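Local coordinates for protein FdhC (Acinetobacter nosocomialis, PDB 5KTC) that transfers a 3-hydroxybutanoyl group from coenzyme A to the amino group of a dTDP-linked amino sugar, as a GNAT-superfamily N-acyltransferase, at residues 7-11 and 104-110. Residue numbers count along the deposited sequence, not the author numbering.
Sequences KANTT and TKYAAVE. With COA (coenzyme A), chain D.
A buried carboxylate, that of Glu110, ties the loop leading into strand 11-15 to the first turn of a helix that holds coenzyme A. Residues 7-11 fold back on themselves, Ala8 N donating to Thr11 O (2.9 Å), while Asn9 is helical in phi/psi and Thr11 already extended. Across from them Thr104 to Ala107 form a type I turn closed by Ala107 N to Thr104 O (3.2 Å), Tyr106 takes the N-cap position, and Glu110 N bonds to Tyr106 O (3.1 Å). The CA atoms of Ala8 and Glu110 lie 6.1 Å apart.

Glu110, chi1 m and chi2 t, reaches into the 7-11 loop, where its length and two acceptor oxygens answer several donors. OE1 accepts from Thr10 N (2.8 Å) and Thr11 OG1 (2.6 Å), OE2 from Thr10 OG1 (2.9 Å); both threonines are p rotamers. The small methyl of Ala8 lets the carboxylate lie close, CB 3.5 Å from Glu110 OE1. Thr104 OG1, also p, donates to Thr10 OG1 (2.8 Å). One water donates to Glu110 OE2 (2.7 Å); another links Thr10 OG1 (3.1 Å) to Tyr106 N (3.0 Å).

Nonpolar packing is slight: Thr11 CG2 meets Ala107 CB at 3.8 Å.

On the cofactor side, Lys105 NZ bonds to O7A of the 3'-phosphate of coenzyme A (2.7 Å). Small Ala108 leaves room for the pyrophosphate-pantetheine junction, its CB 3.2 Å from O6A; the helix start meets the cofactor here, consistent with GNAT folds. Helix 107-122 rests on the sheet, Ala107 against Leu99 of strand 91-99 and, like Thr11 of edge strand 11-15, against Ile77 of strand 75-86; Phe142 of helix 137-146 touches Ala108 and Val109.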
loop_
_atom_site.group_PDB
_atom_site.type_symbol
_atom_site.label_atom_id
_atom_site.label_comp_id
_atom_site.label_asym_id
_atom_site.label_seq_id
_atom_site.Cartn_x
_atom_site.Cartn_y
_atom_site.Cartn_z
ATOM N N LYS A 7 -12.175 -0.080 0.987
ATOM C CA LYS A 7 -12.390 -0.013 2.413
ATOM C C LYS A 7 -12.305 -1.384 3.016
ATOM O O LYS A 7 -12.733 -2.328 2.416
ATOM C CB LYS A 7 -13.755 0.628 2.743
ATOM C CG LYS A 7 -14.985 -0.074 2.128
ATOM C CD LYS A 7 -16.363 0.629 2.429
ATOM C CE LYS A 7 -16.761 0.590 3.940
ATOM N NZ LYS A 7 -17.330 1.846 4.576
ATOM N N ALA A 8 -11.742 -1.460 4.200
ATOM C CA ALA A 8 -11.683 -2.712 4.942
ATOM C C ALA A 8 -12.357 -2.493 6.245
ATOM O O ALA A 8 -13.154 -1.538 6.401
ATOM C CB ALA A 8 -10.254 -3.218 5.074
ATOM N N ASN A 9 -12.067 -3.355 7.182
ATOM C CA ASN A 9 -12.714 -3.268 8.482
ATOM C C ASN A 9 -12.474 -2.039 9.330
ATOM O O ASN A 9 -13.387 -1.530 9.958
ATOM C CB ASN A 9 -12.327 -4.473 9.312
ATOM C CG ASN A 9 -13.445 -5.453 9.443
ATOM O OD1 ASN A 9 -14.477 -5.385 8.746
ATOM N ND2 ASN A 9 -13.277 -6.356 10.369
ATOM N N THR A 10 -11.229 -1.648 9.447
ATOM C CA THR A 10 -10.861 -0.566 10.306
ATOM C C THR A 10 -10.242 0.576 9.572
ATOM O O THR A 10 -9.960 1.553 10.208
ATOM C CB THR A 10 -9.976 -0.980 11.461
ATOM O OG1 THR A 10 -8.621 -1.273 11.038
ATOM C CG2 THR A 10 -10.625 -2.198 12.263
ATOM N N THR A 11 -10.055 0.438 8.267
ATOM C CA THR A 11 -9.392 1.474 7.452
ATOM C C THR A 11 -10.069 1.648 6.120
ATOM O O THR A 11 -10.874 0.823 5.719
ATOM C CB THR A 11 -7.908 1.117 7.178
ATOM O OG1 THR A 11 -7.884 -0.181 6.594
ATOM C CG2 THR A 11 -7.045 1.129 8.454
ATOM N N THR A 104 -4.645 1.895 13.165
ATOM C CA THR A 104 -5.309 0.791 13.810
ATOM C C THR A 104 -4.367 -0.402 13.831
ATOM O O THR A 104 -3.375 -0.449 13.072
ATOM C CB THR A 104 -6.581 0.367 13.090
ATOM O OG1 THR A 104 -6.263 0.139 11.737
ATOM C CG2 THR A 104 -7.648 1.443 13.134
ATOM N N LYS A 105 -4.665 -1.348 14.718
ATOM C CA LYS A 105 -3.737 -2.459 15.020
ATOM C C LYS A 105 -3.340 -3.254 13.758
ATOM O O LYS A 105 -2.155 -3.558 13.564
ATOM C CB LYS A 105 -4.371 -3.429 15.993
ATOM C CG LYS A 105 -3.393 -4.436 16.548
ATOM C CD LYS A 105 -4.042 -5.147 17.734
ATOM C CE LYS A 105 -3.163 -6.277 18.267
ATOM N NZ LYS A 105 -1.844 -5.818 18.801
ATOM N N TYR A 106 -4.359 -3.564 12.962
ATOM C CA TYR A 106 -4.221 -4.393 11.798
ATOM C C TYR A 106 -4.255 -3.579 10.499
ATOM O O TYR A 106 -4.456 -4.156 9.448
ATOM C CB TYR A 106 -5.313 -5.524 11.781
ATOM C CG TYR A 106 -5.205 -6.402 13.031
ATOM C CD1 TYR A 106 -4.038 -7.107 13.299
ATOM C CD2 TYR A 106 -6.244 -6.493 13.962
ATOM C CE1 TYR A 106 -3.896 -7.869 14.462
ATOM C CE2 TYR A 106 -6.098 -7.249 15.134
ATOM C CZ TYR A 106 -4.943 -7.935 15.369
ATOM O OH TYR A 106 -4.769 -8.679 16.525
ATOM N N ALA A 107 -4.064 -2.267 10.572
ATOM C CA ALA A 107 -4.015 -1.439 9.344
ATOM C C ALA A 107 -3.057 -1.968 8.275
ATOM O O ALA A 107 -3.301 -1.815 7.061
ATOM C CB ALA A 107 -3.598 -0.022 9.710
ATOM N N ALA A 108 -1.924 -2.501 8.731
ATOM C CA ALA A 108 -0.887 -2.999 7.782
ATOM C C ALA A 108 -1.472 -4.123 6.927
ATOM O O ALA A 108 -1.365 -4.127 5.692
ATOM C CB ALA A 108 0.385 -3.434 8.520
ATOM N N VAL A 109 -2.154 -5.054 7.581
ATOM C CA VAL A 109 -2.811 -6.164 6.858
ATOM C C VAL A 109 -3.906 -5.641 5.942
ATOM O O VAL A 109 -4.010 -6.048 4.761
ATOM C CB VAL A 109 -3.395 -7.240 7.818
ATOM C CG1 VAL A 109 -4.033 -8.350 7.048
ATOM C CG2 VAL A 109 -2.343 -7.764 8.750
ATOM N N GLU A 110 -4.754 -4.766 6.458
ATOM C CA GLU A 110 -5.884 -4.318 5.648
ATOM C C GLU A 110 -5.433 -3.539 4.375
ATOM O O GLU A 110 -5.948 -3.717 3.267
ATOM C CB GLU A 110 -6.774 -3.375 6.491
ATOM C CG GLU A 110 -7.473 -4.082 7.666
ATOM C CD GLU A 110 -8.415 -3.206 8.461
ATOM O OE1 GLU A 110 -8.791 -2.100 8.050
ATOM O OE2 GLU A 110 -8.851 -3.695 9.495
HETATM N N1A COA D . -1.864 -12.410 9.341
HETATM C C2A COA D . -2.357 -12.006 10.536
HETATM N N3A COA D . -1.833 -10.992 11.228
HETATM C C4A COA D . -0.849 -10.294 10.681
HETATM C C5A COA D . -0.291 -10.654 9.354
HETATM C C6A COA D . -0.869 -11.797 8.689
HETATM N N6A COA D . -0.431 -12.207 7.501
HETATM N N7A COA D . 0.672 -9.785 9.080
HETATM C C8A COA D . 0.753 -8.945 10.132
HETATM N N9A COA D . -0.156 -9.263 11.092
HETATM C C1B COA D . -0.390 -8.558 12.371
HETATM C C2B COA D . 0.956 -8.234 13.030
HETATM O O2B COA D . 1.464 -9.310 13.837
HETATM C C3B COA D . 0.641 -6.989 13.786
HETATM O O3B COA D . -0.072 -7.374 14.965
HETATM P P3B COA D . 0.639 -7.285 16.404
HETATM O O7A COA D . 0.120 -5.933 16.911
HETATM O O8A COA D . -0.070 -8.497 16.940
HETATM O O9A COA D . 2.129 -7.364 16.188
HETATM C C4B COA D . -0.323 -6.266 12.871
HETATM O O4B COA D . -1.003 -7.285 12.119
HETATM C C5B COA D . 0.337 -5.194 12.028
HETATM O O5B COA D . 1.369 -5.755 11.248
HETATM P P1A COA D . 2.850 -5.228 11.407
HETATM O O1A COA D . 3.757 -6.165 10.638
HETATM O O2A COA D . 3.199 -4.740 12.787
HETATM O O3A COA D . 2.942 -3.903 10.483
HETATM P P2A COA D . 3.095 -2.392 10.826
HETATM O O4A COA D . 1.941 -1.824 11.609
HETATM O O5A COA D . 4.473 -2.076 11.378
HETATM O O6A COA D . 2.987 -1.714 9.384
HETATM C CBP COA D . 4.556 -0.644 7.858
HETATM C CCP COA D . 4.028 -1.964 8.447
HETATM C CDP COA D . 5.683 -1.005 6.923
HETATM C CEP COA D . 3.454 0.076 7.087
HETATM C CAP COA D . 5.051 0.259 9.014
HETATM O OAP COA D . 5.875 -0.600 9.869
HETATM C C9P COA D . 5.765 1.473 8.574
HETATM O O9P COA D . 5.240 2.546 8.206
HETATM N N8P COA D . 7.107 1.336 8.580
HETATM C C7P COA D . 7.939 2.402 8.166
HETATM C C6P COA D . 7.930 2.724 6.693
HETATM C C5P COA D . 8.461 1.547 5.916
HETATM O O5P COA D . 9.541 1.036 6.258
HETATM N N4P COA D . 7.709 1.106 4.927
HETATM C C3P COA D . 8.042 -0.112 4.181
HETATM C C2P COA D . 9.177 0.114 3.163
HETATM S S1P COA D . 9.699 -1.508 2.492
HETATM O O HOH W 1 -9.819 -6.045 10.333
HETATM O O HOH W 2 -7.265 -3.070 13.152
#